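Putative thioesterase II (Thermobifida fusca, PDB 3BBJ) probably hydrolyses acyl thioesters such as acyl-CoA, using a fold built from two hotdog domains. Local coordinates at residues S62-P68 with R99-T105; P73-R79 with V90-Q96. All blocks are in the same frame, centred on the assembly; numbering follows the deposited sequence.

Contact 1 and contact 2 are two strand pairings of the N-terminal hotdog domain, their centres about 9 Å apart. Along the chain the order is 57-65, 72-82, 88-96, 99-109; the hairpin 72-82/88-96 of contact 2 therefore falls between the two strands that contact 1 brings together. Across the sheet the order differs: 72-82, 88-96, 99-109, 57-65, all antiparallel, with strands 88-96 and 99-109 joining the two contacts edge to edge. Backbone bonds I101 N to L94 O (2.8 Å) and G104 N to T92 O (2.9 Å) help make that joint. Together they build one stretch of hotdog sheet that wraps helix 38-51 on one face and, through S62 and H64, meets the second subunit on the other.

Contact 1 of 2, residues S62-P68 with R99-T105; sequences SYHFHRP and RTILTGT. With SO4 (sulfate ion), chain C.
S62-F65 pairs with L102-T105 as antiparallel neighbours in the hotdog sheet, the strand axes 4.6 Å apart. Backbone bonds link S62 with T105 and H64 with T103 in both directions; H64 N to T103 O is 2.8 Å. Past F65 the pairing ends with a shared acceptor: I101 O takes both H66 N (2.7 Å) and R67 N (3.0 Å), the latter on a lone pair in the carbonyl plane.

Apolar contacts gather on the face that meets helix 38-51, where the F65 and L102 side chains lie alongside each other. The Y63 ring lies against G104, its CD1 3.5 Å from G104 CA, where a CB would collide with it.

On the reverse face, S62 OG hydrogen-bonds H64 NE2 of the second subunit, and H64 NE2 the S62 OG there.

Beyond the end of strand 57-65, polar contacts centre on R67. Its chain is extended from CG to NE (chi2 172°, chi3 -173°) and reaches toward the start of strand 99-109. NH2 bonds O3 of a sulfate, probably from the crystallisation liquor, at 3.2 Å, while NH1 meets T100 O at 2.7 Å, on a lone pair and nearly in the guanidinium plane.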
loop_
_atom_site.group_PDB
_atom_site.type_symbol
_atom_site.label_atom_id
_atom_site.label_comp_id
_atom_site.label_asym_id
_atom_site.label_seq_id
_atom_site.Cartn_x
_atom_site.Cartn_y
_atom_site.Cartn_z
ATOM N N SER A 62 2.907 1.389 -6.584
ATOM C CA SER A 62 3.767 1.149 -5.421
ATOM C C SER A 62 5.171 1.648 -5.698
ATOM O O SER A 62 5.812 1.246 -6.688
ATOM C CB SER A 62 3.849 -0.334 -5.090
ATOM O OG SER A 62 3.923 -1.100 -6.273
ATOM N N TYR A 63 5.657 2.497 -4.796
ATOM C CA TYR A 63 6.945 3.126 -4.952
ATOM C C TYR A 63 7.840 2.845 -3.747
ATOM O O TYR A 63 7.418 2.981 -2.584
ATOM C CB TYR A 63 6.766 4.635 -5.086
ATOM C CG TYR A 63 5.969 5.124 -6.283
ATOM C CD1 TYR A 63 6.603 5.375 -7.496
ATOM C CD2 TYR A 63 4.606 5.417 -6.180
ATOM C CE1 TYR A 63 5.916 5.832 -8.583
ATOM C CE2 TYR A 63 3.899 5.905 -7.275
ATOM C CZ TYR A 63 4.569 6.093 -8.485
ATOM O OH TYR A 63 3.920 6.567 -9.599
ATOM N N HIS A 64 9.090 2.489 -4.040
ATOM C CA HIS A 64 10.120 2.296 -3.012
ATOM C C HIS A 64 11.202 3.342 -3.197
ATOM O O HIS A 64 11.743 3.458 -4.285
ATOM C CB HIS A 64 10.675 0.883 -3.088
ATOM C CG HIS A 64 9.739 -0.136 -2.522
ATOM N ND1 HIS A 64 9.911 -0.687 -1.274
ATOM C CD2 HIS A 64 8.577 -0.644 -3.001
ATOM C CE1 HIS A 64 8.928 -1.540 -1.040
ATOM N NE2 HIS A 64 8.098 -1.522 -2.065
ATOM N N PHE A 65 11.485 4.108 -2.138
ATOM C CA PHE A 65 12.412 5.253 -2.179
ATOM C C PHE A 65 13.744 4.829 -1.638
ATOM O O PHE A 65 13.826 4.378 -0.505
ATOM C CB PHE A 65 11.880 6.421 -1.331
ATOM C CG PHE A 65 10.632 7.025 -1.876
ATOM C CD1 PHE A 65 9.405 6.442 -1.634
ATOM C CD2 PHE A 65 10.684 8.170 -2.668
ATOM C CE1 PHE A 65 8.236 6.988 -2.193
ATOM C CE2 PHE A 65 9.521 8.725 -3.206
ATOM C CZ PHE A 65 8.302 8.134 -2.972
ATOM N N HIS A 66 14.793 4.985 -2.433
ATOM C CA HIS A 66 16.114 4.512 -2.042
ATOM C C HIS A 66 16.998 5.626 -1.513
ATOM O O HIS A 66 17.664 5.451 -0.471
ATOM C CB HIS A 66 16.802 3.835 -3.230
ATOM C CG HIS A 66 15.989 2.741 -3.840
ATOM N ND1 HIS A 66 15.441 1.723 -3.094
ATOM C CD2 HIS A 66 15.632 2.503 -5.122
ATOM C CE1 HIS A 66 14.790 0.899 -3.891
ATOM N NE2 HIS A 66 14.881 1.358 -5.128
ATOM N N ARG A 67 16.997 6.752 -2.240
ATOM C CA ARG A 67 17.835 7.913 -1.942
ATOM C C ARG A 67 17.149 9.208 -2.328
ATOM O O ARG A 67 16.293 9.211 -3.220
ATOM C CB ARG A 67 19.124 7.876 -2.775
ATOM C CG ARG A 67 20.058 6.714 -2.538
ATOM C CD ARG A 67 21.174 6.719 -3.563
ATOM N NE ARG A 67 21.990 5.510 -3.436
ATOM C CZ ARG A 67 21.700 4.319 -3.963
ATOM N NH1 ARG A 67 20.604 4.131 -4.686
ATOM N NH2 ARG A 67 22.525 3.296 -3.762
ATOM N N PRO A 68 17.544 10.328 -1.685
ATOM C CA PRO A 68 17.012 11.641 -2.068
ATOM C C PRO A 68 17.540 12.082 -3.413
ATOM O O PRO A 68 18.682 11.780 -3.737
ATOM C CB PRO A 68 17.604 12.576 -1.011
ATOM C CG PRO A 68 18.878 11.906 -0.609
ATOM C CD PRO A 68 18.498 10.449 -0.565
ATOM N N ARG A 99 23.033 6.966 -9.661
ATOM C CA ARG A 99 22.460 6.250 -8.520
ATOM C C ARG A 99 20.943 6.168 -8.634
ATOM O O ARG A 99 20.303 7.117 -9.118
ATOM C CB ARG A 99 22.889 6.932 -7.216
ATOM C CG ARG A 99 24.372 6.685 -6.867
ATOM C CD ARG A 99 24.877 7.530 -5.694
ATOM N NE ARG A 99 24.914 8.963 -6.015
ATOM C CZ ARG A 99 25.535 9.904 -5.291
ATOM N NH1 ARG A 99 26.200 9.586 -4.179
ATOM N NH2 ARG A 99 25.497 11.179 -5.689
ATOM N N THR A 100 20.374 5.034 -8.215
ATOM C CA THR A 100 18.924 4.873 -8.233
ATOM C C THR A 100 18.300 5.670 -7.085
ATOM O O THR A 100 18.731 5.600 -5.948
ATOM C CB THR A 100 18.455 3.389 -8.198
ATOM O OG1 THR A 100 19.031 2.716 -7.074
ATOM C CG2 THR A 100 18.846 2.661 -9.481
ATOM N N ILE A 101 17.276 6.443 -7.414
ATOM C CA ILE A 101 16.598 7.294 -6.451
ATOM C C ILE A 101 15.361 6.575 -5.875
ATOM O O ILE A 101 15.203 6.418 -4.653
ATOM C CB ILE A 101 16.163 8.609 -7.153
ATOM C CG1 ILE A 101 17.377 9.302 -7.808
ATOM C CG2 ILE A 101 15.391 9.545 -6.198
ATOM C CD1 ILE A 101 18.514 9.687 -6.858
ATOM N N LEU A 102 14.540 6.092 -6.804
ATOM C CA LEU A 102 13.203 5.633 -6.537
ATOM C C LEU A 102 12.769 4.667 -7.619
ATOM O O LEU A 102 13.097 4.864 -8.784
ATOM C CB LEU A 102 12.288 6.861 -6.613
ATOM C CG LEU A 102 10.778 6.704 -6.427
ATOM C CD1 LEU A 102 10.496 6.178 -5.019
ATOM C CD2 LEU A 102 10.116 8.031 -6.665
ATOM N N THR A 103 12.030 3.626 -7.233
ATOM C CA THR A 103 11.404 2.723 -8.201
ATOM C C THR A 103 9.910 2.583 -7.914
ATOM O O THR A 103 9.492 2.531 -6.767
ATOM C CB THR A 103 12.049 1.339 -8.244
ATOM O OG1 THR A 103 11.450 0.585 -9.305
ATOM C CG2 THR A 103 11.862 0.598 -6.944
ATOM N N GLY A 104 9.125 2.565 -8.990
ATOM C CA GLY A 104 7.690 2.374 -8.924
ATOM C C GLY A 104 7.246 1.234 -9.832
ATOM O O GLY A 104 7.900 0.946 -10.835
ATOM N N THR A 105 6.186 0.526 -9.429
ATOM C CA THR A 105 5.545 -0.453 -10.299
ATOM C C THR A 105 4.092 -0.013 -10.315
ATOM O O THR A 105 3.533 0.319 -9.285
ATOM C CB THR A 105 5.750 -1.890 -9.824
ATOM O OG1 THR A 105 7.157 -2.118 -9.672
ATOM C CG2 THR A 105 5.174 -2.901 -10.845
HETATM S S SO4 C . 25.286 5.104 -1.574
HETATM O O1 SO4 C . 24.123 5.646 -0.866
HETATM O O2 SO4 C . 26.452 5.201 -0.692
HETATM O O3 SO4 C . 25.069 3.693 -1.900
HETATM O O4 SO4 C . 25.521 5.851 -2.814
#

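Contact 2 of 2, residues P73-R79 with V90-Q96; sequences PAEIETR and VQTTLFQ
E75, E77 and R79 pair with F95, T93 and Q91 in the beta hairpin 72-82/88-96, each couple exchanging two backbone bonds, so their N-H and C=O groups facing across the pair are satisfied. The shortest is Q91 N to R79 O, 2.6 Å; R79 N to Q91 O is the more bent, 134° at the hydrogen. Between these rungs CA-H groups add contacts, as from T78 CA to Q91 O at 3.2 Å.

At the far end a side chain replaces the backbone donor. Q96 CG stands anti to its N (chi1 -160°), and the extended chain carries NE2 to P73 O at 3.2 Å; the oxygen lies in the amide plane, but the donor stands above the carbonyl plane. NE2 also donates to S70 O. A leucine here has no amide to donate, which would probably leave the P73 and S70 carbonyls without this mate and weaken the tie at the end of the hairpin.

The F95 ring brings its edge to E75 O, with CE1 against E77 CB at 3.5 Å. The carboxylate of E77 is turned only 18° from the ring plane.

On the other face L94 CD1 fits between A74 CB (3.5 Å) and I76 CG1, and T92 OG1, near I76 CG2, bonds S48 OG. This face packs on helix 38-51 through I76, T78 and T92, while strands 21-26 and 99-109 flank the hairpin.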
loop_
_atom_site.group_PDB
_atom_site.type_symbol
_atom_site.label_atom_id
_atom_site.label_comp_id
_atom_site.label_asym_id
_atom_site.label_seq_id
_atom_site.Cartn_x
_atom_site.Cartn_y
_atom_site.Cartn_z
ATOM N N PRO A 73 18.952 17.525 -14.015
ATOM C CA PRO A 73 18.571 16.347 -14.785
ATOM C C PRO A 73 18.553 15.029 -13.997
ATOM O O PRO A 73 19.324 14.831 -13.058
ATOM C CB PRO A 73 19.622 16.294 -15.911
ATOM C CG PRO A 73 20.335 17.598 -15.854
ATOM C CD PRO A 73 20.238 18.086 -14.469
ATOM N N ALA A 74 17.640 14.158 -14.412
ATOM C CA ALA A 74 17.511 12.810 -13.898
ATOM C C ALA A 74 17.056 11.965 -15.083
ATOM O O ALA A 74 16.483 12.493 -16.040
ATOM C CB ALA A 74 16.513 12.772 -12.786
ATOM N N GLU A 75 17.326 10.663 -15.041
ATOM C CA GLU A 75 16.986 9.782 -16.163
ATOM C C GLU A 75 16.120 8.613 -15.716
ATOM O O GLU A 75 16.289 8.080 -14.625
ATOM C CB GLU A 75 18.238 9.325 -16.941
ATOM C CG GLU A 75 19.486 9.021 -16.110
ATOM C CD GLU A 75 20.220 10.271 -15.596
ATOM O OE1 GLU A 75 19.888 11.406 -16.032
ATOM O OE2 GLU A 75 21.138 10.100 -14.753
ATOM N N ILE A 76 15.182 8.237 -16.579
ATOM C CA ILE A 76 14.190 7.210 -16.283
ATOM C C ILE A 76 14.298 5.990 -17.199
ATOM O O ILE A 76 14.390 6.102 -18.423
ATOM C CB ILE A 76 12.784 7.779 -16.387
ATOM C CG1 ILE A 76 12.587 8.814 -15.277
ATOM C CG2 ILE A 76 11.732 6.631 -16.333
ATOM C CD1 ILE A 76 11.358 9.690 -15.448
ATOM N N GLU A 77 14.223 4.824 -16.572
ATOM C CA GLU A 77 14.417 3.542 -17.225
ATOM C C GLU A 77 13.173 2.678 -16.968
ATOM O O GLU A 77 12.919 2.303 -15.834
ATOM C CB GLU A 77 15.667 2.944 -16.602
ATOM C CG GLU A 77 16.293 1.778 -17.307
ATOM C CD GLU A 77 17.684 1.481 -16.749
ATOM O OE1 GLU A 77 18.531 2.410 -16.749
ATOM O OE2 GLU A 77 17.920 0.323 -16.322
ATOM N N THR A 78 12.385 2.408 -18.013
ATOM C CA THR A 78 11.102 1.697 -17.880
ATOM C C THR A 78 11.104 0.253 -18.376
ATOM O O THR A 78 11.970 -0.168 -19.126
ATOM C CB THR A 78 9.945 2.438 -18.594
ATOM O OG1 THR A 78 10.155 2.433 -20.003
ATOM C CG2 THR A 78 9.816 3.876 -18.101
ATOM N N ARG A 79 10.108 -0.514 -17.933
ATOM C CA ARG A 79 10.000 -1.931 -18.290
ATOM C C ARG A 79 8.576 -2.442 -18.087
ATOM O O ARG A 79 8.032 -2.344 -16.994
ATOM C CB ARG A 79 10.975 -2.735 -17.442
ATOM C CG ARG A 79 11.204 -4.130 -17.926
ATOM C CD ARG A 79 12.478 -4.689 -17.335
ATOM N NE ARG A 79 12.551 -6.136 -17.491
ATOM C CZ ARG A 79 12.215 -7.031 -16.562
ATOM N NH1 ARG A 79 11.775 -6.662 -15.361
ATOM N NH2 ARG A 79 12.329 -8.323 -16.843
ATOM N N VAL A 90 3.775 -1.753 -15.543
ATOM C CA VAL A 90 5.044 -1.136 -15.926
ATOM C C VAL A 90 5.925 -0.808 -14.702
ATOM O O VAL A 90 5.473 -0.240 -13.708
ATOM C CB VAL A 90 4.802 0.189 -16.769
ATOM C CG1 VAL A 90 6.132 0.769 -17.340
ATOM C CG2 VAL A 90 3.796 -0.058 -17.904
ATOM N N GLN A 91 7.190 -1.196 -14.791
ATOM C CA GLN A 91 8.202 -0.843 -13.803
ATOM C C GLN A 91 8.981 0.362 -14.343
ATOM O O GLN A 91 9.367 0.408 -15.528
ATOM C CB GLN A 91 9.119 -2.031 -13.569
ATOM C CG GLN A 91 10.244 -1.864 -12.587
ATOM C CD GLN A 91 10.966 -3.193 -12.361
ATOM O OE1 GLN A 91 12.106 -3.383 -12.800
ATOM N NE2 GLN A 91 10.275 -4.143 -11.730
ATOM N N THR A 92 9.176 1.346 -13.474
ATOM C CA THR A 92 9.837 2.585 -13.848
ATOM C C THR A 92 10.771 2.978 -12.705
ATOM O O THR A 92 10.374 2.966 -11.522
ATOM C CB THR A 92 8.797 3.691 -14.156
ATOM O OG1 THR A 92 9.458 4.925 -14.462
ATOM C CG2 THR A 92 7.829 3.894 -12.979
ATOM N N THR A 93 12.025 3.269 -13.058
ATOM C CA THR A 93 13.052 3.606 -12.076
ATOM C C THR A 93 13.738 4.939 -12.427
ATOM O O THR A 93 14.107 5.189 -13.589
ATOM C CB THR A 93 14.096 2.486 -11.994
ATOM O OG1 THR A 93 13.431 1.220 -11.855
ATOM C CG2 THR A 93 15.069 2.708 -10.817
ATOM N N LEU A 94 13.911 5.785 -11.404
ATOM C CA LEU A 94 14.542 7.096 -11.568
ATOM C C LEU A 94 15.994 7.056 -11.123
ATOM O O LEU A 94 16.298 6.573 -10.029
ATOM C CB LEU A 94 13.804 8.153 -10.762
ATOM C CG LEU A 94 14.326 9.580 -10.836
ATOM C CD1 LEU A 94 14.235 10.105 -12.274
ATOM C CD2 LEU A 94 13.531 10.471 -9.870
ATOM N N PHE A 95 16.869 7.585 -11.989
ATOM C CA PHE A 95 18.305 7.658 -11.736
ATOM C C PHE A 95 18.788 9.094 -11.745
ATOM O O PHE A 95 18.270 9.937 -12.471
ATOM C CB PHE A 95 19.068 6.914 -12.810
ATOM C CG PHE A 95 18.777 5.461 -12.861
ATOM C CD1 PHE A 95 17.659 4.991 -13.532
ATOM C CD2 PHE A 95 19.636 4.552 -12.274
ATOM C CE1 PHE A 95 17.391 3.619 -13.589
ATOM C CE2 PHE A 95 19.373 3.171 -12.335
ATOM C CZ PHE A 95 18.251 2.710 -12.991
ATOM N N GLN A 96 19.791 9.368 -10.925
ATOM C CA GLN A 96 20.401 10.691 -10.880
ATOM C C GLN A 96 21.821 10.558 -10.352
ATOM O O GLN A 96 22.038 10.032 -9.248
ATOM C CB GLN A 96 19.583 11.661 -10.014
ATOM C CG GLN A 96 19.883 13.127 -10.321
ATOM C CD GLN A 96 19.196 14.120 -9.378
ATOM O OE1 GLN A 96 19.185 13.937 -8.156
ATOM N NE2 GLN A 96 18.646 15.196 -9.953
#